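Local coordinates for cytoplasmic export protein 1 (Saccharomyces cerevisiae, PDB 3VWA) that binds tRNA and, as part of the nuclear tRNA export machinery, may carry aminoacylated tRNAs from export receptors at the nuclear pore toward the translation machinery, at residues Glu89-Phe94 and Ser135-Ile140; Leu111-Leu116 and Gly142-Phe147; Trp26-Gly31 and Pro39-Lys44; Gly100-Asn105 and Asn278-Met283. One frame throughout, in Å; residues are numbered along the deposited sequence.

Contact 1: Glu89-Phe94 and Ser135-Ile140; sequences ERVVPF and SVFINI
Three backbone hydrogen bonds tie Val92-Phe94 to Val136-Ile138 in an antiparallel pairing. Val92 and Ile138 form the hydrogen-bonded pair: Val92 N donates to Ile138 O at 2.9 Å, and Ile138 N answers to Val92 O at 2.7 Å, both in the plane of the accepting carbonyl. Pro93 has no N-H to give, and it falls at the non-hydrogen-bonded position opposite Phe137, so nothing is lost there. Phe94 N then reaches Val136 O at 2.9 Å, almost straight at 171° but from above the carbonyl plane. Where the strands part, a water takes over, donating to Arg90 O at 2.6 Å and accepting from Ile140 N at 3.1 Å. The Arg90 guanidinium is bonded outside the contact, while Asn139 OD1 accepts from Glu143 N.

Phe137 carries much of the apolar packing on its side of the strands. Its CD2 meets Val91 CG2 at 3.6 Å, and its CE2 lies 3.6 Å from Pro93 CB. An alanine here would remove the ring and would probably loosen the packing of Val91 and Pro93 and the edge-to-face contact with Phe43.

Strand 92-93 is an outer strand of a three-stranded antiparallel sheet, with 136-138 in the middle and 144-146 beyond; Phe94 and Val136, lying side by side, rest on helix 186-198, and Arg90 reaches strand 39-45.

Contact 2: Leu111-Leu116 and Gly142-Phe147; sequences LGISQL and GEWVLF
Gly112 presses its CA straight onto the face of the Trp144 indole, 3.3 Å from the centroid of the six-membered ring and 18° off the ring normal, a close CH-pi contact. A side chain would not fit: a CB on Gly112 would stand 2.2 Å from Trp144 CD2. This bare spot brings the axis of strand 144-146 within 7.7 Å of the axis of helix segment 111-116, the two running at 35° to each other. Leu116 closes the tight side. Its CG lies in the indole plane at the ring edge, and its CD2 packs 3.8 Å from Trp144 CB and 4.0 Å from Leu146 CD2.

Toward Gly142 the packing gives way to polar contacts and a water. The extended Gln115 side chain crosses that of Glu143 at about a right angle and brings OE1 to Trp144 N, 2.9 Å away; the N-H points well at the oxygen (157°) but comes from above the amide plane. The same OE1 accepts a hydrogen bond from a water at 2.7 Å, and that water donates its other hydrogen to Gly142 O, 2.9 Å away. Two donors thus grip one amide oxygen, while Glu143 beside it is partly exposed. At the far rim of the indole, Trp144 NE1 is satisfied by Thr280 OG1.

Two short antiparallel strands joined by a short loop, 136-138 and 144-146, laid against the long helix 106-122, are consistent with the part of a kinase C-lobe where a short beta hairpin packs on a helix, as expected for the kinase-like domain of this protein.

Contact 3: Trp26-Gly31 and Pro39-Lys44; sequences WQCFDG and PVTVFK
The Trp26 ring meets strand 39-44 at its edge, with Phe43 O 3.7 Å from CZ3 and Lys44 N in the ring plane; beyond this pair, Phe147 meets it edge-to-face. Phe43 stacks on Phe147, while Cys28 SG approaches it obliquely, 4.5 Å from the ring centroid. The Phe29 ring, on the other side of the sheet with Val42, is touched at its edge by Val42 O and Lys44 CB. An alanine at Trp26 would remove the indole and would probably lose the packing of CE3 on Phe43 CB (3.7 Å), the contact with Phe147 and the bond from NE1 to Glu150.

Six backbone hydrogen bonds zip this beta hairpin, in pairs at Gln27 with Lys44, Phe29 with Val42 and Gly31 with Val40. It belongs to a curled antiparallel sheet, consistent with the N-lobe of a kinase-like domain. Gln27 N to Lys44 O is the shortest bond, at 2.7 Å; at the Gly31 end both donors rise out of the carbonyl plane, Val40 N by 55°. Between Asp30 OD1 and Thr41 OG1 a water sits 2.4 Å and 2.6 Å away respectively. The Lys44 chain runs alongside Gln27 and carries NZ to Gln82 O.

The two ends therefore differ in chemistry: aromatic packing fixes the Trp26 end, whereas at the other Gly31 O and Val40 O also accept from Arg90, whose positive charge these carbonyls would probably stabilise, with at most a long, weak ion pair from Asp30.

Contact 4: Gly100-Asn105 and Asn278-Met283; sequences GSLSQN and NLTPGM
Leu102 of helix 99-102 lays its branch along the backbone of Asn278-Thr280. CB comes within 4.1 Å of Asn278 O; with CG anti to the carbonyl carbon (chi1 -61°), the two methyls then divide the work. CD2 lies against two successive peptides, 3.4 Å from Asn278 O and 3.7 Å from Leu279 C, while CD1 meets Thr280 CG2 at 3.7 Å, the two side chains crossing at about a right angle.

No direct hydrogen bond links the segments. A water lies 3.1 Å from Leu102 O and 3.0 Å from Asn278 O, with more acceptors around it than its two protons can serve. Asn105, which closes the type I turn begun at Leu102, places ND2 against Leu279 CD2 at 3.3 Å, but its amide is spent elsewhere: ND2 gives to Ile275 O and Arg277 O, and OD1 caps Gly108 N.

Asn105 is thus the N-cap of helix 106-122 and at the same time holds the loop arriving from helix 255-271. That loop packs on the kinase-like part, where Leu102 also touches Phe94 and Thr280 touches Ile138 of strand 136-138, before it runs on into helix 283-303.

Contact 2 and contact 3 are the buried ones; contacts 1 and 4 are partly buried. Contacts 1 and 2 share a sheet, since strands 136-138 and 144-146 are neighbours, and Phe94 packs on Trp144 between them. Contacts 1 and 3 are strand pairings ruled by backbone bonds, three in the first and six in the second, and Arg90 joins them. Contact 2 is helix against strand, governed by a glycine-indole contact, the packing of Leu116 and one amide oxygen. Contact 4, a loop against the short 99-102 helix and the turn after it, has van der Waals contact and water; it meets contact 2 through Thr280 and Trp144 and contact 1 through Phe94 and Ile138, but stays about 12 Å, nearest atoms, from contact 3.

Contact 1: Glu89-Phe94 and Ser135-Ile140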
loop_
_atom_site.group_PDB
_atom_site.type_symbol
_atom_site.label_atom_id
_atom_site.label_comp_id
_atom_site.label_asym_id
_atom_site.label_seq_id
_atom_site.Cartn_x
_atom_site.Cartn_y
_atom_site.Cartn_z
ATOM N N GLU A 89 -12.224 16.800 9.032
ATOM C CA GLU A 89 -11.303 15.645 8.921
ATOM C C GLU A 89 -10.419 15.817 7.646
ATOM O O GLU A 89 -10.753 16.527 6.715
ATOM C CB GLU A 89 -12.021 14.281 8.915
ATOM C CG GLU A 89 -13.275 14.155 9.772
ATOM C CD GLU A 89 -13.289 12.922 10.704
ATOM O OE1 GLU A 89 -13.861 11.851 10.361
ATOM O OE2 GLU A 89 -12.730 13.032 11.818
ATOM N N ARG A 90 -9.257 15.209 7.650
ATOM C CA ARG A 90 -8.393 15.337 6.525
ATOM C C ARG A 90 -9.139 14.794 5.310
ATOM O O ARG A 90 -9.574 13.638 5.296
ATOM C CB ARG A 90 -7.125 14.531 6.737
ATOM C CG ARG A 90 -6.124 14.712 5.598
ATOM C CD ARG A 90 -5.709 16.171 5.395
ATOM N NE ARG A 90 -4.721 16.631 6.375
ATOM C CZ ARG A 90 -3.419 16.346 6.318
ATOM N NH1 ARG A 90 -2.601 16.798 7.271
ATOM N NH2 ARG A 90 -2.928 15.602 5.312
ATOM N N VAL A 91 -9.301 15.639 4.316
ATOM C CA VAL A 91 -9.837 15.213 3.047
ATOM C C VAL A 91 -8.849 15.537 1.925
ATOM O O VAL A 91 -7.909 16.322 2.121
ATOM C CB VAL A 91 -11.182 15.862 2.727
ATOM C CG1 VAL A 91 -12.285 15.247 3.567
ATOM C CG2 VAL A 91 -11.098 17.399 2.859
ATOM N N VAL A 92 -9.105 14.929 0.765
ATOM C CA VAL A 92 -8.296 15.043 -0.448
ATOM C C VAL A 92 -9.249 15.491 -1.549
ATOM O O VAL A 92 -10.339 14.931 -1.710
ATOM C CB VAL A 92 -7.571 13.704 -0.793
ATOM C CG1 VAL A 92 -6.875 13.776 -2.157
ATOM C CG2 VAL A 92 -6.496 13.430 0.254
ATOM N N PRO A 93 -8.915 16.568 -2.250
ATOM C CA PRO A 93 -9.845 16.915 -3.326
ATOM C C PRO A 93 -9.774 15.897 -4.478
ATOM O O PRO A 93 -8.729 15.401 -4.783
ATOM C CB PRO A 93 -9.381 18.292 -3.779
ATOM C CG PRO A 93 -7.934 18.371 -3.373
ATOM C CD PRO A 93 -7.731 17.438 -2.202
ATOM N N PHE A 94 -10.902 15.560 -5.053
ATOM C CA PHE A 94 -10.960 14.599 -6.103
ATOM C C PHE A 94 -9.934 14.928 -7.185
ATOM O O PHE A 94 -9.854 16.063 -7.631
ATOM C CB PHE A 94 -12.372 14.583 -6.653
ATOM C CG PHE A 94 -12.619 13.464 -7.579
ATOM C CD1 PHE A 94 -13.216 12.309 -7.130
ATOM C CD2 PHE A 94 -12.273 13.575 -8.931
ATOM C CE1 PHE A 94 -13.451 11.260 -8.008
ATOM C CE2 PHE A 94 -12.532 12.562 -9.787
ATOM C CZ PHE A 94 -13.107 11.387 -9.323
ATOM N N SER A 135 -17.105 20.359 -5.685
ATOM C CA SER A 135 -17.748 19.806 -4.518
ATOM C C SER A 135 -17.036 18.587 -3.947
ATOM O O SER A 135 -17.287 18.236 -2.802
ATOM C CB SER A 135 -19.151 19.382 -4.854
ATOM O OG SER A 135 -19.903 20.490 -5.247
ATOM N N VAL A 136 -16.200 17.899 -4.741
ATOM C CA VAL A 136 -15.930 16.495 -4.402
ATOM C C VAL A 136 -14.611 16.239 -3.711
ATOM O O VAL A 136 -13.537 16.578 -4.240
ATOM C CB VAL A 136 -16.083 15.528 -5.604
ATOM C CG1 VAL A 136 -15.925 14.076 -5.115
ATOM C CG2 VAL A 136 -17.436 15.747 -6.306
ATOM N N PHE A 137 -14.704 15.605 -2.534
ATOM C CA PHE A 137 -13.496 15.230 -1.810
ATOM C C PHE A 137 -13.544 13.773 -1.434
ATOM O O PHE A 137 -14.613 13.158 -1.430
ATOM C CB PHE A 137 -13.319 16.094 -0.543
ATOM C CG PHE A 137 -12.974 17.519 -0.843
ATOM C CD1 PHE A 137 -13.949 18.412 -1.307
ATOM C CD2 PHE A 137 -11.681 17.968 -0.696
ATOM C CE1 PHE A 137 -13.626 19.724 -1.631
ATOM C CE2 PHE A 137 -11.346 19.297 -0.971
ATOM C CZ PHE A 137 -12.310 20.162 -1.437
ATOM N N ILE A 138 -12.380 13.246 -1.103
ATOM C CA ILE A 138 -12.225 11.866 -0.595
ATOM C C ILE A 138 -11.777 11.882 0.863
ATOM O O ILE A 138 -10.798 12.551 1.188
ATOM C CB ILE A 138 -11.100 11.187 -1.354
ATOM C CG1 ILE A 138 -11.297 11.485 -2.848
ATOM C CG2 ILE A 138 -11.124 9.685 -1.048
ATOM C CD1 ILE A 138 -10.041 11.335 -3.663
ATOM N N ASN A 139 -12.408 11.091 1.720
ATOM C CA ASN A 139 -11.880 11.024 3.084
ATOM C C ASN A 139 -10.719 10.054 3.163
ATOM O O ASN A 139 -10.326 9.528 2.103
ATOM C CB ASN A 139 -12.978 10.727 4.128
ATOM C CG ASN A 139 -13.747 9.450 3.845
ATOM O OD1 ASN A 139 -13.214 8.471 3.313
ATOM N ND2 ASN A 139 -14.999 9.439 4.258
ATOM N N ILE A 140 -10.189 9.766 4.378
ATOM C CA ILE A 140 -9.075 8.795 4.491
ATOM C C ILE A 140 -9.466 7.362 4.088
ATOM O O ILE A 140 -8.604 6.580 3.789
ATOM C CB ILE A 140 -8.369 8.716 5.890
ATOM C CG1 ILE A 140 -9.341 9.012 7.023
ATOM C CG2 ILE A 140 -7.174 9.678 5.938
ATOM C CD1 ILE A 140 -10.225 7.865 7.436
HETATM O O HOH W 1 -10.874 11.804 6.589
#

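Contact 2: Leu111-Leu116 and Gly142-Phe147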
loop_
_atom_site.group_PDB
_atom_site.type_symbol
_atom_site.label_atom_id
_atom_site.label_comp_id
_atom_site.label_asym_id
_atom_site.label_seq_id
_atom_site.Cartn_x
_atom_site.Cartn_y
_atom_site.Cartn_z
ATOM N N LEU A 111 -19.205 3.135 -7.730
ATOM C CA LEU A 111 -19.168 3.110 -6.260
ATOM C C LEU A 111 -19.127 4.522 -5.670
ATOM O O LEU A 111 -19.896 4.826 -4.779
ATOM C CB LEU A 111 -17.995 2.262 -5.771
ATOM C CG LEU A 111 -17.993 1.621 -4.358
ATOM C CD1 LEU A 111 -16.838 2.144 -3.548
ATOM C CD2 LEU A 111 -19.300 1.670 -3.566
ATOM N N GLY A 112 -18.302 5.414 -6.218
ATOM C CA GLY A 112 -18.232 6.782 -5.665
ATOM C C GLY A 112 -19.530 7.519 -5.884
ATOM O O GLY A 112 -20.068 8.194 -5.002
ATOM N N ILE A 113 -20.087 7.343 -7.069
ATOM C CA ILE A 113 -21.392 7.950 -7.370
ATOM C C ILE A 113 -22.442 7.473 -6.382
ATOM O O ILE A 113 -23.275 8.258 -5.938
ATOM C CB ILE A 113 -21.827 7.611 -8.804
ATOM C CG1 ILE A 113 -20.987 8.458 -9.780
ATOM C CG2 ILE A 113 -23.297 7.887 -9.018
ATOM C CD1 ILE A 113 -21.156 8.010 -11.231
ATOM N N SER A 114 -22.394 6.191 -6.037
ATOM C CA SER A 114 -23.336 5.638 -5.042
ATOM C C SER A 114 -23.132 6.276 -3.632
ATOM O O SER A 114 -24.103 6.475 -2.883
ATOM C CB SER A 114 -23.303 4.112 -4.997
ATOM O OG SER A 114 -22.202 3.563 -4.272
ATOM N N GLN A 115 -21.897 6.665 -3.305
ATOM C CA GLN A 115 -21.643 7.313 -2.040
ATOM C C GLN A 115 -22.200 8.739 -2.053
ATOM O O GLN A 115 -22.755 9.191 -1.056
ATOM C CB GLN A 115 -20.150 7.293 -1.723
ATOM C CG GLN A 115 -19.630 5.910 -1.364
ATOM C CD GLN A 115 -18.156 5.761 -1.613
ATOM O OE1 GLN A 115 -17.508 6.656 -2.165
ATOM N NE2 GLN A 115 -17.599 4.624 -1.196
ATOM N N LEU A 116 -22.112 9.416 -3.204
ATOM C CA LEU A 116 -22.620 10.778 -3.338
ATOM C C LEU A 116 -24.153 10.770 -3.268
ATOM O O LEU A 116 -24.751 11.684 -2.707
ATOM C CB LEU A 116 -22.160 11.393 -4.672
ATOM C CG LEU A 116 -20.682 11.653 -4.875
ATOM C CD1 LEU A 116 -20.533 12.388 -6.191
ATOM C CD2 LEU A 116 -20.076 12.528 -3.771
ATOM N N GLY A 142 -11.278 6.615 1.542
ATOM C CA GLY A 142 -11.440 6.524 0.081
ATOM C C GLY A 142 -12.868 6.792 -0.367
ATOM O O GLY A 142 -13.183 6.656 -1.550
ATOM N N GLU A 143 -13.719 7.202 0.572
ATOM C CA GLU A 143 -15.124 7.396 0.302
ATOM C C GLU A 143 -15.306 8.840 -0.143
ATOM O O GLU A 143 -14.639 9.774 0.357
ATOM C CB GLU A 143 -16.008 7.161 1.566
ATOM C CG GLU A 143 -16.020 5.764 2.195
ATOM C CD GLU A 143 -16.692 5.771 3.599
ATOM O OE1 GLU A 143 -16.242 6.562 4.457
ATOM O OE2 GLU A 143 -17.687 5.052 3.852
ATOM N N TRP A 144 -16.284 9.026 -1.010
ATOM C CA TRP A 144 -16.478 10.334 -1.646
ATOM C C TRP A 144 -17.348 11.122 -0.752
ATOM O O TRP A 144 -18.448 10.675 -0.459
ATOM C CB TRP A 144 -17.156 10.169 -3.024
ATOM C CG TRP A 144 -16.238 9.521 -4.038
ATOM C CD1 TRP A 144 -15.037 8.852 -3.788
ATOM C CD2 TRP A 144 -16.427 9.452 -5.483
ATOM N NE1 TRP A 144 -14.476 8.422 -4.937
ATOM C CE2 TRP A 144 -15.259 8.746 -6.008
ATOM C CE3 TRP A 144 -17.419 9.906 -6.378
ATOM C CZ2 TRP A 144 -15.108 8.473 -7.387
ATOM C CZ3 TRP A 144 -17.273 9.617 -7.766
ATOM C CH2 TRP A 144 -16.133 8.920 -8.247
ATOM N N VAL A 145 -16.849 12.297 -0.346
ATOM C CA VAL A 145 -17.534 13.276 0.514
ATOM C C VAL A 145 -17.746 14.700 -0.137
ATOM O O VAL A 145 -17.047 15.073 -1.088
ATOM C CB VAL A 145 -16.870 13.347 1.925
ATOM C CG1 VAL A 145 -17.106 12.039 2.705
ATOM C CG2 VAL A 145 -15.357 13.651 1.844
ATOM N N LEU A 146 -18.691 15.487 0.396
ATOM C CA LEU A 146 -19.129 16.717 -0.250
ATOM C C LEU A 146 -18.794 17.954 0.556
ATOM O O LEU A 146 -18.881 17.982 1.783
ATOM C CB LEU A 146 -20.641 16.700 -0.523
ATOM C CG LEU A 146 -21.067 15.874 -1.748
ATOM C CD1 LEU A 146 -22.594 15.723 -1.845
ATOM C CD2 LEU A 146 -20.464 16.452 -3.041
ATOM N N PHE A 147 -18.365 18.959 -0.172
ATOM C CA PHE A 147 -18.075 20.220 0.413
ATOM C C PHE A 147 -18.868 21.325 -0.284
ATOM O O PHE A 147 -19.295 21.174 -1.434
ATOM C CB PHE A 147 -16.597 20.510 0.301
ATOM C CG PHE A 147 -16.231 21.867 0.768
ATOM C CD1 PHE A 147 -16.159 22.145 2.146
ATOM C CD2 PHE A 147 -16.002 22.905 -0.163
ATOM C CE1 PHE A 147 -15.823 23.421 2.601
ATOM C CE2 PHE A 147 -15.671 24.184 0.290
ATOM C CZ PHE A 147 -15.593 24.438 1.673
HETATM O O HOH W 2 -15.283 5.426 -3.057
#

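Contact 3: Trp26-Gly31 and Pro39-Lys44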
loop_
_atom_site.group_PDB
_atom_site.type_symbol
_atom_site.label_atom_id
_atom_site.label_comp_id
_atom_site.label_asym_id
_atom_site.label_seq_id
_atom_site.Cartn_x
_atom_site.Cartn_y
_atom_site.Cartn_z
ATOM N N TRP A 26 -12.482 29.739 -1.489
ATOM C CA TRP A 26 -11.754 29.014 -0.458
ATOM C C TRP A 26 -10.381 28.644 -0.919
ATOM O O TRP A 26 -10.171 28.293 -2.100
ATOM C CB TRP A 26 -12.470 27.698 -0.076
ATOM C CG TRP A 26 -13.860 27.930 0.410
ATOM C CD1 TRP A 26 -15.039 27.928 -0.326
ATOM C CD2 TRP A 26 -14.279 28.241 1.774
ATOM N NE1 TRP A 26 -16.108 28.230 0.482
ATOM C CE2 TRP A 26 -15.723 28.419 1.728
ATOM C CE3 TRP A 26 -13.614 28.405 2.989
ATOM C CZ2 TRP A 26 -16.453 28.743 2.855
ATOM C CZ3 TRP A 26 -14.370 28.699 4.117
ATOM C CH2 TRP A 26 -15.756 28.872 4.039
ATOM N N GLN A 27 -9.447 28.672 0.026
ATOM C CA GLN A 27 -8.187 27.914 -0.093
ATOM C C GLN A 27 -8.263 26.666 0.769
ATOM O O GLN A 27 -8.828 26.686 1.868
ATOM C CB GLN A 27 -7.004 28.745 0.365
ATOM C CG GLN A 27 -6.666 29.845 -0.614
ATOM C CD GLN A 27 -5.613 30.748 -0.045
ATOM O OE1 GLN A 27 -5.817 31.383 1.006
ATOM N NE2 GLN A 27 -4.464 30.807 -0.714
ATOM N N CYS A 28 -7.688 25.584 0.288
ATOM C CA CYS A 28 -7.761 24.346 1.033
ATOM C C CYS A 28 -6.348 23.907 1.411
ATOM O O CYS A 28 -5.502 23.693 0.535
ATOM C CB CYS A 28 -8.512 23.299 0.221
ATOM S SG CYS A 28 -8.355 21.601 0.800
ATOM N N PHE A 29 -6.116 23.806 2.724
ATOM C CA PHE A 29 -4.787 23.555 3.290
ATOM C C PHE A 29 -4.806 22.262 4.089
ATOM O O PHE A 29 -5.787 22.019 4.810
ATOM C CB PHE A 29 -4.372 24.693 4.272
ATOM C CG PHE A 29 -4.032 26.020 3.616
ATOM C CD1 PHE A 29 -2.746 26.262 3.148
ATOM C CD2 PHE A 29 -4.975 27.043 3.520
ATOM C CE1 PHE A 29 -2.399 27.477 2.570
ATOM C CE2 PHE A 29 -4.627 28.265 2.933
ATOM C CZ PHE A 29 -3.332 28.481 2.447
ATOM N N ASP A 30 -3.737 21.451 4.008
ATOM C CA ASP A 30 -3.530 20.406 5.050
ATOM C C ASP A 30 -3.120 21.077 6.359
ATOM O O ASP A 30 -2.444 22.096 6.350
ATOM C CB ASP A 30 -2.421 19.396 4.700
ATOM C CG ASP A 30 -2.748 18.541 3.467
ATOM O OD1 ASP A 30 -3.934 18.384 3.121
ATOM O OD2 ASP A 30 -1.798 18.022 2.841
ATOM N N GLY A 31 -3.509 20.461 7.471
ATOM C CA GLY A 31 -3.139 20.904 8.771
ATOM C C GLY A 31 -3.113 19.719 9.703
ATOM O O GLY A 31 -3.334 18.570 9.276
ATOM N N PRO A 39 -4.439 14.707 11.857
ATOM C CA PRO A 39 -4.462 15.352 10.531
ATOM C C PRO A 39 -5.819 15.940 10.189
ATOM O O PRO A 39 -6.824 15.279 10.330
ATOM C CB PRO A 39 -4.176 14.188 9.571
ATOM C CG PRO A 39 -3.399 13.204 10.396
ATOM C CD PRO A 39 -4.088 13.275 11.739
ATOM N N VAL A 40 -5.847 17.191 9.744
ATOM C CA VAL A 40 -7.111 17.848 9.440
ATOM C C VAL A 40 -6.967 18.610 8.146
ATOM O O VAL A 40 -5.880 18.804 7.629
ATOM C CB VAL A 40 -7.500 18.863 10.550
ATOM C CG1 VAL A 40 -7.648 18.181 11.918
ATOM C CG2 VAL A 40 -6.461 19.995 10.632
ATOM N N THR A 41 -8.079 19.062 7.622
ATOM C CA THR A 41 -8.033 19.938 6.460
ATOM C C THR A 41 -8.685 21.220 6.880
ATOM O O THR A 41 -9.758 21.209 7.463
ATOM C CB THR A 41 -8.813 19.333 5.276
ATOM O OG1 THR A 41 -8.017 18.275 4.771
ATOM C CG2 THR A 41 -9.035 20.358 4.147
ATOM N N VAL A 42 -8.027 22.321 6.561
ATOM C CA VAL A 42 -8.464 23.647 6.895
ATOM C C VAL A 42 -8.903 24.385 5.611
ATOM O O VAL A 42 -8.103 24.605 4.666
ATOM C CB VAL A 42 -7.294 24.394 7.597
ATOM C CG1 VAL A 42 -7.614 25.875 7.728
ATOM C CG2 VAL A 42 -6.946 23.740 8.955
ATOM N N PHE A 43 -10.180 24.748 5.558
ATOM C CA PHE A 43 -10.682 25.571 4.472
ATOM C C PHE A 43 -10.687 27.047 4.910
ATOM O O PHE A 43 -11.351 27.450 5.894
ATOM C CB PHE A 43 -12.089 25.151 4.058
ATOM C CG PHE A 43 -12.147 23.821 3.367
ATOM C CD1 PHE A 43 -11.958 23.723 1.964
ATOM C CD2 PHE A 43 -12.461 22.658 4.090
ATOM C CE1 PHE A 43 -12.069 22.463 1.344
ATOM C CE2 PHE A 43 -12.542 21.433 3.452
ATOM C CZ PHE A 43 -12.360 21.345 2.087
ATOM N N LYS A 44 -9.916 27.839 4.179
ATOM C CA LYS A 44 -9.754 29.236 4.493
ATOM C C LYS A 44 -10.542 30.026 3.460
ATOM O O LYS A 44 -10.286 29.899 2.260
ATOM C CB LYS A 44 -8.272 29.604 4.431
ATOM C CG LYS A 44 -8.000 31.099 4.504
ATOM C CD LYS A 44 -6.586 31.334 5.006
ATOM C CE LYS A 44 -6.555 32.577 5.872
ATOM N NZ LYS A 44 -6.988 33.760 5.103
HETATM O O HOH W 3 -6.256 19.161 3.099
#

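Contact 4: Gly100-Asn105 and Asn278-Met283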
loop_
_atom_site.group_PDB
_atom_site.type_symbol
_atom_site.label_atom_id
_atom_site.label_comp_id
_atom_site.label_asym_id
_atom_site.label_seq_id
_atom_site.Cartn_x
_atom_site.Cartn_y
_atom_site.Cartn_z
ATOM N N GLY A 100 -8.674 10.097 -15.792
ATOM C CA GLY A 100 -8.405 9.215 -16.927
ATOM C C GLY A 100 -8.040 7.852 -16.411
ATOM O O GLY A 100 -8.514 6.849 -16.920
ATOM N N SER A 101 -7.209 7.824 -15.377
ATOM C CA SER A 101 -6.901 6.587 -14.709
ATOM C C SER A 101 -8.089 5.975 -14.043
ATOM O O SER A 101 -8.335 4.813 -14.283
ATOM C CB SER A 101 -5.798 6.757 -13.686
ATOM O OG SER A 101 -4.570 6.771 -14.367
ATOM N N LEU A 102 -8.811 6.736 -13.211
ATOM C CA LEU A 102 -9.850 6.159 -12.322
ATOM C C LEU A 102 -11.018 5.649 -13.133
ATOM O O LEU A 102 -11.641 4.697 -12.743
ATOM C CB LEU A 102 -10.397 7.192 -11.345
ATOM C CG LEU A 102 -9.418 7.826 -10.370
ATOM C CD1 LEU A 102 -10.192 8.956 -9.736
ATOM C CD2 LEU A 102 -8.934 6.800 -9.347
ATOM N N SER A 103 -11.265 6.300 -14.277
ATOM C CA SER A 103 -12.279 5.934 -15.292
ATOM C C SER A 103 -12.091 4.523 -15.780
ATOM O O SER A 103 -13.025 3.897 -16.222
ATOM C CB SER A 103 -12.089 6.814 -16.524
ATOM O OG SER A 103 -12.909 7.924 -16.481
ATOM N N GLN A 104 -10.852 4.040 -15.738
ATOM C CA GLN A 104 -10.541 2.667 -16.131
ATOM C C GLN A 104 -11.207 1.594 -15.273
ATOM O O GLN A 104 -11.461 0.499 -15.741
ATOM C CB GLN A 104 -9.026 2.482 -16.195
ATOM C CG GLN A 104 -8.404 3.267 -17.360
ATOM C CD GLN A 104 -6.985 2.849 -17.733
ATOM O OE1 GLN A 104 -6.347 2.054 -17.051
ATOM N NE2 GLN A 104 -6.477 3.413 -18.824
ATOM N N ASN A 105 -11.525 1.907 -14.020
ATOM C CA ASN A 105 -12.287 0.973 -13.170
ATOM C C ASN A 105 -13.699 1.513 -13.021
ATOM O O ASN A 105 -14.014 2.298 -12.086
ATOM C CB ASN A 105 -11.617 0.802 -11.796
ATOM C CG ASN A 105 -12.380 -0.171 -10.878
ATOM O OD1 ASN A 105 -13.548 -0.383 -11.062
ATOM N ND2 ASN A 105 -11.692 -0.771 -9.910
ATOM N N ASN A 278 -6.882 1.046 -9.725
ATOM C CA ASN A 278 -7.376 2.333 -10.230
ATOM C C ASN A 278 -8.563 2.806 -9.415
ATOM O O ASN A 278 -9.457 3.459 -9.943
ATOM C CB ASN A 278 -7.785 2.241 -11.705
ATOM C CG ASN A 278 -6.616 1.873 -12.600
ATOM O OD1 ASN A 278 -6.594 0.805 -13.171
ATOM N ND2 ASN A 278 -5.609 2.728 -12.646
ATOM N N LEU A 279 -8.571 2.468 -8.122
ATOM C CA LEU A 279 -9.586 3.045 -7.229
ATOM C C LEU A 279 -9.100 4.353 -6.597
ATOM O O LEU A 279 -7.884 4.565 -6.458
ATOM C CB LEU A 279 -9.892 2.027 -6.149
ATOM C CG LEU A 279 -10.574 0.754 -6.634
ATOM C CD1 LEU A 279 -10.708 -0.211 -5.469
ATOM C CD2 LEU A 279 -11.950 1.109 -7.172
ATOM N N THR A 280 -10.004 5.235 -6.179
ATOM C CA THR A 280 -9.542 6.392 -5.353
ATOM C C THR A 280 -8.781 5.950 -4.113
ATOM O O THR A 280 -9.194 4.998 -3.422
ATOM C CB THR A 280 -10.646 7.394 -4.960
ATOM O OG1 THR A 280 -11.882 6.709 -4.745
ATOM C CG2 THR A 280 -10.802 8.451 -6.073
ATOM N N PRO A 281 -7.611 6.559 -3.880
ATOM C CA PRO A 281 -6.808 6.180 -2.719
ATOM C C PRO A 281 -7.593 6.249 -1.429
ATOM O O PRO A 281 -8.422 7.140 -1.224
ATOM C CB PRO A 281 -5.681 7.232 -2.711
ATOM C CG PRO A 281 -6.086 8.283 -3.728
ATOM C CD PRO A 281 -6.879 7.520 -4.740
ATOM N N GLY A 282 -7.357 5.279 -0.570
ATOM C CA GLY A 282 -7.937 5.329 0.769
ATOM C C GLY A 282 -8.649 4.073 1.100
ATOM O O GLY A 282 -8.445 3.558 2.200
HETATM N N MSE A 283 -9.463 3.541 0.158
HETATM C CA MSE A 283 -10.308 2.387 0.519
HETATM C C MSE A 283 -9.480 1.157 0.736
HETATM O O MSE A 283 -9.702 0.355 1.698
HETATM C CB MSE A 283 -11.422 2.044 -0.474
HETATM C CG MSE A 283 -12.292 1.096 0.348
HETATM SE SE MSE A 283 -13.852 0.419 -0.555
HETATM C CE MSE A 283 -13.286 -0.336 -2.290
HETATM O O HOH W 4 -12.409 3.866 -9.907
#